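Local structure of L-methionine gamma-lyase (Fusobacterium nucleatum subsp. nucleatum, 6LXU) at residues Ala85-Thr99 against Gln234-Leu248. The protein is a pyridoxal-phosphate-dependent enzyme of the Cys/Met metabolism family, built as an assembly of four chains with the cofactor carried on a lysine. Sequence-based numbering, arbitrary orientation. Where two conformers were deposited one is given.
Sequences AMSSGMGAISSTLWT and QIRFVGLKDMTGAVL
S95 and T99 of helix 89-99 sit as knobs in holes of helix 234-244, a buried helix-helix crossing beside the seven-stranded sheet of the PLP-binding fold. The axes come within 7.9 Å, at 108° between their N-to-C directions. G239 lets the backbones meet: its CA lies 3.6 Å from S95 O in a CA-H...O contact. S95 sits among I235, G239, L240 and T244. Its OG lies beside the backbone N (chi1 -65°), donates to G91 O, and is 2.8 Å from T244 OG1. T244 OG1 accepts from A246 N, closing an ST turn at the helix end. T99 splits its branches: OG1 donates to S95 O at 2.7 Å, and CG2 packs 3.7 Å from Q234 CB. T244 CG2 meets the W98 ring at its edge, in plane, while M243 CE touches W98 CB. W98 NE1 donates a hydrogen bond to M243 O of the second subunit. Ahead of helix 89-99, S87 N donates to A246 O at 2.9 Å, from above the carbonyl plane; A246 follows helix 234-244. A water joins A85 O to L248 N. M86 CE rests 3.9 Å from I235 CG2. G89 N and M90 N hydrogen-bond to phosphate oxygens of the modified lysine LLP at position 212. S95 and T99 spend their hydroxyl protons on carbonyls of their own helix, which probably helps the helices pack closely next to the cofactor site and the subunit boundary.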
loop_
_atom_site.group_PDB
_atom_site.type_symbol
_atom_site.label_atom_id
_atom_site.label_comp_id
_atom_site.label_asym_id
_atom_site.label_seq_id
_atom_site.Cartn_x
_atom_site.Cartn_y
_atom_site.Cartn_z
ATOM N N ALA A 85 10.737 6.386 -15.374
ATOM C CA ALA A 85 10.299 5.136 -14.764
ATOM C C ALA A 85 9.129 4.531 -15.523
ATOM O O ALA A 85 8.260 5.243 -16.033
ATOM C CB ALA A 85 9.907 5.357 -13.325
ATOM N N MET A 86 9.115 3.200 -15.545
ATOM C CA MET A 86 8.068 2.409 -16.183
ATOM C C MET A 86 7.709 1.244 -15.276
ATOM O O MET A 86 8.421 0.911 -14.338
ATOM C CB MET A 86 8.520 1.877 -17.547
ATOM C CG MET A 86 8.825 2.945 -18.584
ATOM S SD MET A 86 10.427 3.742 -18.385
ATOM C CE MET A 86 10.461 4.652 -19.926
ATOM N N SER A 87 6.609 0.580 -15.619
ATOM C CA SER A 87 6.067 -0.506 -14.803
ATOM C C SER A 87 6.688 -1.881 -15.058
ATOM O O SER A 87 6.221 -2.866 -14.487
ATOM C CB SER A 87 4.560 -0.555 -14.926
ATOM O OG SER A 87 4.207 -0.808 -16.262
ATOM N N SER A 88 7.752 -1.952 -15.861
ATOM C CA SER A 88 8.624 -3.134 -15.900
ATOM C C SER A 88 9.891 -2.758 -16.645
ATOM O O SER A 88 9.923 -1.769 -17.383
ATOM C CB SER A 88 7.969 -4.326 -16.613
ATOM O OG SER A 88 7.834 -4.079 -18.003
ATOM N N GLY A 89 10.922 -3.575 -16.487
ATOM C CA GLY A 89 12.100 -3.502 -17.345
ATOM C C GLY A 89 11.753 -3.581 -18.821
ATOM O O GLY A 89 12.274 -2.797 -19.634
ATOM N N MET A 90 10.865 -4.499 -19.197
ATOM C CA MET A 90 10.449 -4.563 -20.592
ATOM C C MET A 90 9.715 -3.295 -21.008
ATOM O O MET A 90 9.798 -2.897 -22.184
ATOM C CB MET A 90 9.619 -5.814 -20.899
ATOM C CG MET A 90 10.390 -7.117 -20.784
ATOM S SD MET A 90 11.992 -7.144 -21.599
ATOM C CE MET A 90 11.553 -6.836 -23.307
ATOM N N GLY A 91 9.020 -2.641 -20.076
ATOM C CA GLY A 91 8.454 -1.329 -20.340
ATOM C C GLY A 91 9.497 -0.261 -20.631
ATOM O O GLY A 91 9.303 0.582 -21.514
ATOM N N ALA A 92 10.592 -0.265 -19.868
ATOM C CA ALA A 92 11.697 0.658 -20.116
ATOM C C ALA A 92 12.327 0.402 -21.481
ATOM O O ALA A 92 12.565 1.344 -22.254
ATOM C CB ALA A 92 12.733 0.529 -19.010
ATOM N N ILE A 93 12.598 -0.868 -21.771
ATOM C CA ILE A 93 13.250 -1.261 -23.028
ATOM C C ILE A 93 12.371 -0.947 -24.237
ATOM O O ILE A 93 12.816 -0.269 -25.190
ATOM C CB ILE A 93 13.637 -2.750 -22.969
ATOM C CG1 ILE A 93 14.780 -2.952 -21.956
ATOM C CG2 ILE A 93 14.055 -3.299 -24.334
ATOM C CD1 ILE A 93 14.894 -4.383 -21.464
ATOM N N SER A 94 11.119 -1.402 -24.202
ATOM C CA SER A 94 10.210 -1.187 -25.326
ATOM C C SER A 94 9.884 0.287 -25.514
ATOM O O SER A 94 9.867 0.780 -26.648
ATOM C CB SER A 94 8.936 -2.034 -25.200
ATOM O OG SER A 94 8.180 -1.689 -24.054
ATOM N N SER A 95 9.622 1.022 -24.435
ATOM C CA SER A 95 9.312 2.437 -24.582
ATOM C C SER A 95 10.450 3.169 -25.280
ATOM O O SER A 95 10.226 4.034 -26.122
ATOM C CB SER A 95 9.078 3.112 -23.247
ATOM O OG SER A 95 7.922 2.616 -22.571
ATOM N N THR A 96 11.676 2.819 -24.908
ATOM C CA THR A 96 12.863 3.404 -25.532
ATOM C C THR A 96 12.937 3.054 -27.019
ATOM O O THR A 96 13.092 3.946 -27.866
ATOM C CB THR A 96 14.134 2.946 -24.791
ATOM O OG1 THR A 96 14.084 3.424 -23.440
ATOM C CG2 THR A 96 15.380 3.502 -25.459
ATOM N N LEU A 97 12.815 1.782 -27.342
ATOM C CA LEU A 97 12.957 1.341 -28.730
ATOM C C LEU A 97 11.860 1.883 -29.637
ATOM O O LEU A 97 12.147 2.323 -30.767
ATOM C CB LEU A 97 13.047 -0.178 -28.797
ATOM C CG LEU A 97 14.321 -0.763 -28.165
ATOM C CD1 LEU A 97 14.229 -2.267 -28.081
ATOM C CD2 LEU A 97 15.578 -0.364 -28.922
ATOM N N TRP A 98 10.613 1.902 -29.166
ATOM C CA TRP A 98 9.532 2.453 -29.986
ATOM C C TRP A 98 9.694 3.945 -30.234
ATOM O O TRP A 98 9.177 4.471 -31.235
ATOM C CB TRP A 98 8.146 2.209 -29.366
ATOM C CG TRP A 98 7.702 0.780 -29.291
ATOM C CD1 TRP A 98 7.219 0.162 -28.180
ATOM C CD2 TRP A 98 7.681 -0.204 -30.343
ATOM N NE1 TRP A 98 6.877 -1.130 -28.467
ATOM C CE2 TRP A 98 7.171 -1.397 -29.782
ATOM C CE3 TRP A 98 8.065 -0.209 -31.703
ATOM C CZ2 TRP A 98 7.038 -2.589 -30.525
ATOM C CZ3 TRP A 98 7.936 -1.410 -32.449
ATOM C CH2 TRP A 98 7.418 -2.577 -31.853
ATOM N N THR A 99 10.341 4.648 -29.308
ATOM C CA THR A 99 10.593 6.075 -29.469
ATOM C C THR A 99 11.630 6.351 -30.559
ATOM O O THR A 99 11.424 7.227 -31.412
ATOM C CB THR A 99 11.047 6.702 -28.136
ATOM O OG1 THR A 99 9.997 6.531 -27.176
ATOM C CG2 THR A 99 11.338 8.192 -28.287
ATOM N N GLN A 234 11.520 12.685 -25.157
ATOM C CA GLN A 234 10.886 11.906 -26.230
ATOM C C GLN A 234 10.429 10.529 -25.748
ATOM O O GLN A 234 9.321 10.087 -26.061
ATOM C CB GLN A 234 11.823 11.742 -27.425
ATOM C CG GLN A 234 12.198 13.054 -28.106
ATOM C CD GLN A 234 10.993 13.800 -28.621
ATOM O OE1 GLN A 234 10.121 13.217 -29.273
ATOM N NE2 GLN A 234 10.918 15.095 -28.313
ATOM N N ILE A 235 11.264 9.844 -24.980
ATOM C CA ILE A 235 10.881 8.528 -24.447
ATOM C C ILE A 235 9.646 8.664 -23.537
ATOM O O ILE A 235 8.712 7.848 -23.621
ATOM C CB ILE A 235 12.059 7.845 -23.749
ATOM C CG1 ILE A 235 13.180 7.561 -24.755
ATOM C CG2 ILE A 235 11.612 6.540 -23.083
ATOM C CD1 ILE A 235 14.491 7.188 -24.112
ATOM N N ARG A 236 9.600 9.706 -22.716
ATOM C CA ARG A 236 8.456 9.956 -21.846
ATOM C C ARG A 236 7.190 10.293 -22.623
ATOM O O ARG A 236 6.128 9.711 -22.378
ATOM C CB ARG A 236 8.754 11.102 -20.875
ATOM C CG ARG A 236 7.608 11.452 -19.939
ATOM C CD ARG A 236 7.900 12.713 -19.142
ATOM N NE ARG A 236 9.045 12.525 -18.268
ATOM C CZ ARG A 236 9.026 11.955 -17.067
ATOM N NH1 ARG A 236 7.870 11.542 -16.526
ATOM N NH2 ARG A 236 10.156 11.824 -16.396
ATOM N N PHE A 237 7.282 11.277 -23.512
ATOM C CA PHE A 237 6.098 11.830 -24.154
ATOM C C PHE A 237 5.670 11.131 -25.435
ATOM O O PHE A 237 4.607 11.461 -25.964
ATOM C CB PHE A 237 6.276 13.341 -24.379
ATOM C CG PHE A 237 6.372 14.142 -23.095
ATOM C CD1 PHE A 237 5.409 14.031 -22.092
ATOM C CD2 PHE A 237 7.430 15.011 -22.883
ATOM C CE1 PHE A 237 5.494 14.782 -20.921
ATOM C CE2 PHE A 237 7.508 15.768 -21.723
ATOM C CZ PHE A 237 6.547 15.651 -20.741
ATOM N N VAL A 238 6.462 10.178 -25.917
ATOM C CA VAL A 238 6.093 9.357 -27.068
ATOM C C VAL A 238 5.984 7.897 -26.641
ATOM O O VAL A 238 4.872 7.326 -26.603
ATOM C CB VAL A 238 7.067 9.543 -28.253
ATOM C CG1 VAL A 238 6.660 8.653 -29.420
ATOM C CG2 VAL A 238 7.116 11.010 -28.684
ATOM N N GLY A 239 7.113 7.296 -26.296
ATOM C CA GLY A 239 7.158 5.873 -25.970
ATOM C C GLY A 239 6.248 5.495 -24.821
ATOM O O GLY A 239 5.357 4.646 -24.969
ATOM N N LEU A 240 6.447 6.126 -23.682
ATOM C CA LEU A 240 5.641 5.834 -22.495
ATOM C C LEU A 240 4.212 6.340 -22.645
ATOM O O LEU A 240 3.249 5.601 -22.398
ATOM C CB LEU A 240 6.301 6.436 -21.255
ATOM C CG LEU A 240 5.508 6.388 -19.944
ATOM C CD1 LEU A 240 5.142 4.973 -19.514
ATOM C CD2 LEU A 240 6.306 7.068 -18.839
ATOM N N LYS A 241 4.046 7.590 -23.066
ATOM C CA LYS A 241 2.727 8.209 -23.077
ATOM C C LYS A 241 1.739 7.459 -23.971
ATOM O O LYS A 241 0.579 7.254 -23.590
ATOM C CB LYS A 241 2.806 9.675 -23.546
ATOM C CG LYS A 241 1.498 10.434 -23.377
ATOM C CD LYS A 241 1.614 11.901 -23.767
ATOM C CE LYS A 241 1.522 12.132 -25.265
ATOM N NZ LYS A 241 0.108 12.155 -25.724
ATOM N N ASP A 242 2.204 7.082 -25.163
ATOM C CA ASP A 242 1.330 6.575 -26.219
ATOM C C ASP A 242 1.636 5.159 -26.674
ATOM O O ASP A 242 0.696 4.455 -27.069
ATOM C CB ASP A 242 1.419 7.478 -27.466
ATOM C CG ASP A 242 1.000 8.926 -27.228
ATOM O OD1 ASP A 242 0.213 9.182 -26.322
ATOM O OD2 ASP A 242 1.446 9.794 -28.014
ATOM N N MET A 243 2.895 4.740 -26.689
ATOM C CA MET A 243 3.205 3.499 -27.378
ATOM C C MET A 243 3.334 2.271 -26.491
ATOM O O MET A 243 3.233 1.159 -26.989
ATOM C CB MET A 243 4.428 3.698 -28.237
ATOM C CG MET A 243 4.258 4.897 -29.156
ATOM S SD MET A 243 5.581 5.122 -30.340
ATOM C CE MET A 243 5.308 3.757 -31.469
ATOM N N THR A 244 3.514 2.466 -25.181
ATOM C CA THR A 244 3.467 1.359 -24.240
ATOM C C THR A 244 2.496 1.595 -23.092
ATOM O O THR A 244 1.947 0.632 -22.564
ATOM C CB THR A 244 4.836 1.053 -23.634
ATOM O OG1 THR A 244 5.194 2.116 -22.742
ATOM C CG2 THR A 244 5.906 0.861 -24.703
ATOM N N GLY A 245 2.329 2.835 -22.645
ATOM C CA GLY A 245 1.533 3.063 -21.457
ATOM C C GLY A 245 2.010 2.292 -20.234
ATOM O O GLY A 245 1.204 1.974 -19.364
ATOM N N ALA A 246 3.308 2.011 -20.142
ATOM C CA ALA A 246 3.846 1.221 -19.029
ATOM C C ALA A 246 4.092 2.118 -17.808
ATOM O O ALA A 246 5.227 2.350 -17.398
ATOM C CB ALA A 246 5.106 0.513 -19.470
ATOM N N VAL A 247 2.991 2.576 -17.213
ATOM C CA VAL A 247 3.023 3.569 -16.150
ATOM C C VAL A 247 3.229 2.911 -14.804
ATOM O O VAL A 247 2.420 2.090 -14.370
ATOM C CB VAL A 247 1.719 4.384 -16.121
ATOM C CG1 VAL A 247 1.731 5.412 -15.005
ATOM C CG2 VAL A 247 1.499 5.086 -17.457
ATOM N N LEU A 248 4.313 3.294 -14.120
ATOM C CA LEU A 248 4.622 2.770 -12.792
ATOM C C LEU A 248 3.593 3.263 -11.768
ATOM O O LEU A 248 3.263 4.441 -11.691
ATOM C CB LEU A 248 6.021 3.206 -12.382
ATOM C CG LEU A 248 6.543 2.608 -11.080
ATOM C CD1 LEU A 248 6.643 1.091 -11.148
ATOM C CD2 LEU A 248 7.907 3.202 -10.775
HETATM O O HOH W 1 5.627 5.571 -15.208
#